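Amidohydrolase (Chromobacterium violaceum, PDB 2YB4) hydrolyses nucleoside 3',5'-bisphosphates to nucleoside 5'-phosphates and orthophosphate, as a manganese-dependent phosphatase of the PHP family that binds three manganese ions. Local coordinates at residues V63-S68 / A90-I95. Sequence-based numbering, arbitrary orientation.
Sequences VEVSVS and AGLKSI
V63 and V65 on the strand meet L92 and I95 on the helix in a buried apolar contact of the distorted TIM-like barrel of the PHP domain, where helix 86-96 packs against strand 59-69. The two leucine methyls divide the work. CD1 of L92 meets CG2 of V63 tip to tip at 4.0 Å, while CD2 of L92 lies 4.1 Å from CG2 of V65, those two side chains crossing at about a right angle. V65 uses its other branch for the isoleucine, again crossing at about a right angle: CG1 of V65 sits 3.7 Å from CD1 of I95. With I95 CG1 between its backbone N and carbonyl carbon (chi1 73°), CD1 of I95 also lies 4.1 Å from S66 O. Branching at CB favours the extended backbone and gives V65 two methyls for two partners. The segment axes approach to 9.5 Å, a separation filled by side chains from both.

Beyond this layer, A176 and I180 of helix 173-182 also pack on V65, and backbone hydrogen bonds to G78 and I76 of antiparallel strand 72-79 fix V63 and V65. E64 points away from the helix, toward H7 and H191; in the enzyme it is a ligand of manganese ions 1 and 3. S66, whose backbone N is hydrogen-bonded to D40 OD1, lies beside substrate-binding H39 and R99. On the helix, S94 OG donates to G91 O at 2.9 Å, the donor lying 17° off the carbonyl plane.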
loop_
_atom_site.group_PDB
_atom_site.type_symbol
_atom_site.label_atom_id
_atom_site.label_comp_id
_atom_site.label_asym_id
_atom_site.label_seq_id
_atom_site.Cartn_x
_atom_site.Cartn_y
_atom_site.Cartn_z
ATOM N N VAL A 63 2.428 2.368 6.429
ATOM C CA VAL A 63 2.915 2.997 5.213
ATOM C C VAL A 63 3.192 1.875 4.224
ATOM O O VAL A 63 3.382 0.732 4.629
ATOM C CB VAL A 63 4.237 3.752 5.469
ATOM C CG1 VAL A 63 5.303 2.794 5.947
ATOM C CG2 VAL A 63 4.725 4.474 4.192
ATOM N N GLU A 64 3.226 2.209 2.936
ATOM C CA GLU A 64 3.494 1.246 1.883
ATOM C C GLU A 64 4.613 1.775 0.995
ATOM O O GLU A 64 4.451 2.790 0.329
ATOM C CB GLU A 64 2.240 0.992 1.037
ATOM C CG GLU A 64 2.426 -0.136 0.027
ATOM C CD GLU A 64 1.230 -0.332 -0.890
ATOM O OE1 GLU A 64 0.403 0.587 -1.012
ATOM O OE2 GLU A 64 1.116 -1.416 -1.494
ATOM N N VAL A 65 5.742 1.074 0.981
ATOM C CA VAL A 65 6.951 1.576 0.339
ATOM C C VAL A 65 7.203 0.930 -1.018
ATOM O O VAL A 65 7.253 -0.296 -1.135
ATOM C CB VAL A 65 8.188 1.352 1.238
ATOM C CG1 VAL A 65 9.412 2.048 0.649
ATOM C CG2 VAL A 65 7.907 1.833 2.666
ATOM N N SER A 66 7.367 1.764 -2.037
ATOM C CA SER A 66 7.701 1.290 -3.379
ATOM C C SER A 66 9.127 0.765 -3.422
ATOM O O SER A 66 10.059 1.431 -2.968
ATOM C CB SER A 66 7.564 2.420 -4.400
ATOM O OG SER A 66 6.230 2.864 -4.498
ATOM N N VAL A 67 9.291 -0.418 -3.995
ATOM C CA VAL A 67 10.586 -1.075 -4.065
ATOM C C VAL A 67 10.859 -1.603 -5.483
ATOM O O VAL A 67 9.969 -2.141 -6.147
ATOM C CB VAL A 67 10.675 -2.227 -3.028
ATOM C CG1 VAL A 67 11.879 -3.127 -3.294
ATOM C CG2 VAL A 67 10.688 -1.664 -1.599
ATOM N N SER A 68 12.085 -1.420 -5.956
ATOM C CA SER A 68 12.512 -2.056 -7.194
ATOM C C SER A 68 13.410 -3.223 -6.803
ATOM O O SER A 68 14.486 -3.017 -6.252
ATOM C CB SER A 68 13.262 -1.065 -8.093
ATOM O OG SER A 68 12.382 -0.136 -8.701
ATOM N N ALA A 90 13.327 10.615 5.733
ATOM C CA ALA A 90 14.208 10.985 4.633
ATOM C C ALA A 90 14.119 9.929 3.534
ATOM O O ALA A 90 14.141 10.250 2.345
ATOM C CB ALA A 90 15.635 11.131 5.120
ATOM N N GLY A 91 13.994 8.668 3.943
ATOM C CA GLY A 91 13.810 7.579 3.001
ATOM C C GLY A 91 12.576 7.761 2.133
ATOM O O GLY A 91 12.660 7.728 0.910
ATOM N N LEU A 92 11.427 7.962 2.765
ATOM C CA LEU A 92 10.184 8.155 2.030
ATOM C C LEU A 92 10.277 9.365 1.103
ATOM O O LEU A 92 9.754 9.343 -0.008
ATOM C CB LEU A 92 9.000 8.302 2.996
ATOM C CG LEU A 92 8.715 7.067 3.854
ATOM C CD1 LEU A 92 7.492 7.269 4.758
ATOM C CD2 LEU A 92 8.551 5.828 2.971
ATOM N N LYS A 93 10.943 10.418 1.577
ATOM C CA LYS A 93 11.119 11.644 0.807
ATOM C C LYS A 93 11.978 11.424 -0.438
ATOM O O LYS A 93 11.703 11.991 -1.486
ATOM C CB LYS A 93 11.743 12.739 1.678
ATOM C CG LYS A 93 11.897 14.087 0.968
ATOM C CD LYS A 93 12.242 15.199 1.954
ATOM C CE LYS A 93 12.147 16.575 1.286
ATOM N NZ LYS A 93 12.507 17.705 2.198
ATOM N N SER A 94 13.019 10.604 -0.320
ATOM C CA SER A 94 13.915 10.374 -1.453
ATOM C C SER A 94 13.181 9.689 -2.610
ATOM O O SER A 94 13.420 10.004 -3.774
ATOM C CB SER A 94 15.158 9.580 -1.035
ATOM O OG SER A 94 14.865 8.207 -0.845
ATOM N N ILE A 95 12.266 8.778 -2.289
ATOM C CA ILE A 95 11.519 8.071 -3.335
ATOM C C ILE A 95 10.275 8.818 -3.875
ATOM O O ILE A 95 9.748 8.462 -4.927
ATOM C CB ILE A 95 11.207 6.597 -2.939
ATOM C CG1 ILE A 95 10.130 6.511 -1.872
ATOM C CG2 ILE A 95 12.461 5.909 -2.411
ATOM C CD1 ILE A 95 10.069 5.135 -1.236
#